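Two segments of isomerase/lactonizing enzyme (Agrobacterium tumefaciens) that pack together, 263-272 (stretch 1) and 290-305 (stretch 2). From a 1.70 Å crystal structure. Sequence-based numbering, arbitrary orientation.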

# COMPACT_ATOMS: atom_id res chain seq x y z
N LYS A 263 7.54 -4.15 11.95
CA LYS A 263 8.35 -3.86 10.77
C LYS A 263 9.05 -5.10 10.19
O LYS A 263 8.44 -6.16 10.08
CB LYS A 263 9.36 -2.76 11.12
CG LYS A 263 8.67 -1.48 11.59
CD LYS A 263 9.66 -0.40 12.02
CE LYS A 263 9.87 -0.38 13.53
NZ LYS A 263 8.64 -0.04 14.30
N HIS A 264 10.33 -4.96 9.82
CA HIS A 264 11.06 -6.08 9.24
C HIS A 264 11.38 -7.17 10.25
O HIS A 264 11.50 -8.34 9.89
CB HIS A 264 12.35 -5.60 8.56
CG HIS A 264 13.22 -4.76 9.44
ND1 HIS A 264 12.78 -3.60 10.04
CD2 HIS A 264 14.51 -4.91 9.81
CE1 HIS A 264 13.76 -3.07 10.74
NE2 HIS A 264 14.82 -3.85 10.63
N TRP A 265 11.53 -6.79 11.52
CA TRP A 265 11.83 -7.76 12.57
C TRP A 265 10.71 -8.79 12.68
O TRP A 265 10.96 -10.00 12.70
CB TRP A 265 12.00 -7.06 13.92
CG TRP A 265 13.20 -6.18 14.01
CD1 TRP A 265 14.51 -6.57 14.04
CD2 TRP A 265 13.21 -4.75 14.07
NE1 TRP A 265 15.34 -5.47 14.12
CE2 TRP A 265 14.56 -4.33 14.14
CE3 TRP A 265 12.20 -3.77 14.07
CZ2 TRP A 265 14.93 -2.99 14.21
CZ3 TRP A 265 12.57 -2.43 14.14
CH2 TRP A 265 13.92 -2.05 14.21
N HIS A 266 9.48 -8.31 12.75
CA HIS A 266 8.35 -9.22 12.88
C HIS A 266 8.16 -10.06 11.62
O HIS A 266 7.72 -11.21 11.69
CB HIS A 266 7.07 -8.44 13.19
CG HIS A 266 5.94 -9.31 13.63
ND1 HIS A 266 6.02 -10.14 14.73
CD2 HIS A 266 4.70 -9.49 13.12
CE1 HIS A 266 4.88 -10.79 14.87
NE2 HIS A 266 4.06 -10.41 13.91
N ARG A 267 8.51 -9.49 10.47
CA ARG A 267 8.38 -10.20 9.21
C ARG A 267 9.31 -11.41 9.22
O ARG A 267 8.98 -12.47 8.69
CB ARG A 267 8.73 -9.27 8.04
CG ARG A 267 7.84 -8.02 7.93
CD ARG A 267 6.40 -8.41 7.74
NE ARG A 267 5.49 -7.30 7.41
CZ ARG A 267 5.15 -6.32 8.24
NH1 ARG A 267 5.64 -6.25 9.47
NH2 ARG A 267 4.25 -5.42 7.85
N ALA A 268 10.47 -11.26 9.85
CA ALA A 268 11.43 -12.36 9.94
C ALA A 268 10.82 -13.50 10.74
O ALA A 268 11.03 -14.68 10.43
CB ALA A 268 12.72 -11.88 10.61
N GLU A 269 10.06 -13.16 11.78
CA GLU A 269 9.43 -14.18 12.61
C GLU A 269 8.41 -14.99 11.80
O GLU A 269 8.27 -16.19 12.01
CB GLU A 269 8.76 -13.54 13.83
CG GLU A 269 9.70 -12.67 14.65
CD GLU A 269 10.92 -13.42 15.17
OE1 GLU A 269 11.89 -12.75 15.58
OE2 GLU A 269 10.92 -14.67 15.17
N TRP A 270 7.72 -14.32 10.88
CA TRP A 270 6.74 -15.02 10.05
C TRP A 270 7.45 -16.03 9.16
O TRP A 270 6.93 -17.11 8.91
CB TRP A 270 5.94 -14.02 9.21
CG TRP A 270 4.78 -13.43 9.97
CD1 TRP A 270 4.83 -12.75 11.15
CD2 TRP A 270 3.39 -13.54 9.62
NE1 TRP A 270 3.56 -12.42 11.56
CE2 TRP A 270 2.66 -12.90 10.65
CE3 TRP A 270 2.70 -14.11 8.55
CZ2 TRP A 270 1.26 -12.81 10.63
CZ3 TRP A 270 1.31 -14.03 8.54
CH2 TRP A 270 0.61 -13.39 9.57
N ILE A 271 8.66 -15.70 8.71
CA ILE A 271 9.42 -16.62 7.87
C ILE A 271 9.93 -17.78 8.72
O ILE A 271 9.79 -18.95 8.34
CB ILE A 271 10.63 -15.91 7.21
CG1 ILE A 271 10.14 -14.88 6.19
CG2 ILE A 271 11.53 -16.94 6.53
CD1 ILE A 271 11.25 -14.11 5.51
N LYS A 272 10.51 -17.45 9.87
CA LYS A 272 11.07 -18.45 10.77
C LYS A 272 10.04 -19.48 11.24
O LYS A 272 10.35 -20.67 11.37
CB LYS A 272 11.69 -17.75 11.98
CG LYS A 272 12.47 -18.67 12.92
CD LYS A 272 13.61 -19.36 12.20
CE LYS A 272 14.57 -20.03 13.17
NZ LYS A 272 15.35 -19.04 13.96
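Stretch 2 (290-305) TPALKTMHLAEAFGME

Ile 271 is the apolar centre of this contact, and stretch 2 closes around it with both the last turn of its helix and the loop that follows. The isoleucine, chi1 m and chi2 t, reaches Leu 298 with CD1, 3.7 Å from CG, and its CG2 lies over one face of the Phe 302 ring, 3.6 Å from Phe 302 CG. That methyl stands 3.5 Å from the ring centroid and 8° off the normal, a well-centred CH-pi contact. Selenomethionine Met 304 adds its SE atom at 3.9 Å from Ile 271 CG1.

The helix of stretch 2 runs through residues 290-301 in nearly the same direction as helix 263-272, at a crossing angle of -19° and a closest axial approach of 9.2 Å. Beyond it the chain turns at Gly 303, whose phi of 70° suits glycine, and Met 304 N bonds back to Ala 299 O at 2.9 Å; Phe 302 and Met 304 both direct their CA-to-CB bonds toward stretch 1.

Leu 298 (chi1 t, chi2 p) also reaches Ala 268, about one turn before Ile 271: its CD2 lies 3.7 Å from Ala 268 N and 4.0 Å from Ala 268 CB.

The helices come closest in register at His 264 and Thr 295, whose CA atoms are 5.2 Å apart; there His 264 CB meets Thr 295 CG2 at 3.5 Å. The threonine hydroxyl is occupied within its own helix, OG1 donating to Ala 292 O at 2.5 Å, while its methyl serves the contact.

At the polar edge, the extended Lys 294 sets its CD over one face of the His 264 ring, 4.0 Å from His 264 NE2 and 4.2 Å from the ring centroid, and its NZ is hydrogen-bonded elsewhere in the structure. No hydrogen bond crosses between the stretches; in each of these contacts at least one partner is a carbon or the selenium of Met 304.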

# COMPACT_ATOMS: atom_id res chain seq x y z
N THR A 290 13.06 2.64 3.41
CA THR A 290 14.24 1.98 3.98
C THR A 290 13.90 0.60 4.57
O THR A 290 14.49 -0.40 4.17
CB THR A 290 14.91 2.89 5.03
OG1 THR A 290 15.24 4.14 4.41
CG2 THR A 290 16.19 2.24 5.56
N PRO A 291 12.95 0.53 5.52
CA PRO A 291 12.63 -0.79 6.07
C PRO A 291 11.92 -1.70 5.07
O PRO A 291 12.00 -2.93 5.17
CB PRO A 291 11.77 -0.46 7.30
CG PRO A 291 11.14 0.86 6.93
CD PRO A 291 12.29 1.60 6.29
N ALA A 292 11.23 -1.12 4.09
CA ALA A 292 10.55 -1.94 3.09
C ALA A 292 11.61 -2.68 2.28
O ALA A 292 11.47 -3.87 1.99
CB ALA A 292 9.71 -1.06 2.16
N LEU A 293 12.69 -1.99 1.93
CA LEU A 293 13.77 -2.62 1.18
C LEU A 293 14.38 -3.74 2.01
O LEU A 293 14.72 -4.79 1.48
CB LEU A 293 14.84 -1.58 0.81
CG LEU A 293 14.57 -0.73 -0.44
CD1 LEU A 293 14.65 -1.61 -1.69
CD2 LEU A 293 13.20 -0.10 -0.36
N LYS A 294 14.51 -3.52 3.32
CA LYS A 294 15.06 -4.56 4.18
C LYS A 294 14.18 -5.81 4.15
O LYS A 294 14.69 -6.93 4.12
CB LYS A 294 15.20 -4.06 5.62
CG LYS A 294 16.24 -2.96 5.78
CD LYS A 294 16.35 -2.51 7.21
CE LYS A 294 17.43 -1.43 7.35
NZ LYS A 294 17.48 -0.91 8.74
N THR A 295 12.87 -5.62 4.16
CA THR A 295 11.96 -6.76 4.12
C THR A 295 12.05 -7.49 2.77
O THR A 295 11.89 -8.71 2.71
CB THR A 295 10.48 -6.33 4.36
OG1 THR A 295 10.03 -5.51 3.28
CG2 THR A 295 10.36 -5.56 5.66
N MSE A 296 12.30 -6.75 1.69
CA MSE A 296 12.42 -7.36 0.37
C MSE A 296 13.66 -8.25 0.32
O MSE A 296 13.63 -9.36 -0.21
CB MSE A 296 12.53 -6.30 -0.73
CG MSE A 296 11.32 -5.40 -0.91
SE MSE A 296 9.71 -6.36 -1.41
CE MSE A 296 10.36 -7.25 -3.00
N HIS A 297 14.76 -7.74 0.89
CA HIS A 297 16.02 -8.49 0.91
C HIS A 297 15.91 -9.71 1.81
O HIS A 297 16.44 -10.78 1.50
CB HIS A 297 17.14 -7.56 1.38
CG HIS A 297 17.36 -6.39 0.48
ND1 HIS A 297 18.05 -5.26 0.87
CD2 HIS A 297 16.97 -6.17 -0.80
CE1 HIS A 297 18.09 -4.40 -0.14
NE2 HIS A 297 17.44 -4.93 -1.16
N LEU A 298 15.22 -9.54 2.94
CA LEU A 298 15.00 -10.63 3.88
C LEU A 298 14.31 -11.79 3.14
O LEU A 298 14.76 -12.93 3.19
CB LEU A 298 14.12 -10.14 5.03
CG LEU A 298 13.44 -11.20 5.91
CD1 LEU A 298 14.48 -11.99 6.70
CD2 LEU A 298 12.47 -10.50 6.85
N ALA A 299 13.21 -11.47 2.46
CA ALA A 299 12.47 -12.49 1.73
C ALA A 299 13.33 -13.14 0.66
O ALA A 299 13.34 -14.37 0.53
CB ALA A 299 11.22 -11.86 1.09
N GLU A 300 14.04 -12.33 -0.11
CA GLU A 300 14.89 -12.86 -1.17
C GLU A 300 15.92 -13.86 -0.66
O GLU A 300 16.19 -14.86 -1.32
CB GLU A 300 15.61 -11.72 -1.90
CG GLU A 300 16.45 -12.22 -3.07
CD GLU A 300 17.39 -11.16 -3.60
OE1 GLU A 300 18.24 -11.49 -4.45
OE2 GLU A 300 17.28 -9.99 -3.17
N ALA A 301 16.50 -13.59 0.51
CA ALA A 301 17.50 -14.49 1.07
C ALA A 301 16.91 -15.87 1.35
O ALA A 301 17.63 -16.87 1.35
CB ALA A 301 18.10 -13.90 2.35
N PHE A 302 15.60 -15.93 1.58
CA PHE A 302 14.93 -17.21 1.82
C PHE A 302 14.32 -17.74 0.53
O PHE A 302 13.62 -18.75 0.54
CB PHE A 302 13.85 -17.09 2.90
CG PHE A 302 14.39 -17.08 4.30
CD1 PHE A 302 14.79 -15.89 4.90
CD2 PHE A 302 14.55 -18.27 4.99
CE1 PHE A 302 15.33 -15.89 6.19
CE2 PHE A 302 15.09 -18.29 6.28
CZ PHE A 302 15.49 -17.09 6.87
N GLY A 303 14.61 -17.07 -0.59
CA GLY A 303 14.08 -17.49 -1.87
C GLY A 303 12.58 -17.26 -1.99
O GLY A 303 11.90 -17.91 -2.78
N MSE A 304 12.08 -16.31 -1.21
CA MSE A 304 10.65 -16.00 -1.20
C MSE A 304 10.34 -14.69 -1.89
O MSE A 304 11.20 -13.84 -2.08
CB MSE A 304 10.15 -15.91 0.25
CG MSE A 304 10.21 -17.21 1.02
SE MSE A 304 9.75 -16.97 2.88
CE MSE A 304 7.83 -16.77 2.70
N GLU A 305 9.08 -14.53 -2.29
CA GLU A 305 8.64 -13.29 -2.91
C GLU A 305 8.06 -12.47 -1.76
O GLU A 305 7.66 -13.02 -0.74
CB GLU A 305 7.57 -13.56 -3.96
CG GLU A 305 8.12 -14.03 -5.30
CD GLU A 305 7.02 -14.42 -6.27
OE1 GLU A 305 6.19 -15.28 -5.91
OE2 GLU A 305 6.99 -13.87 -7.39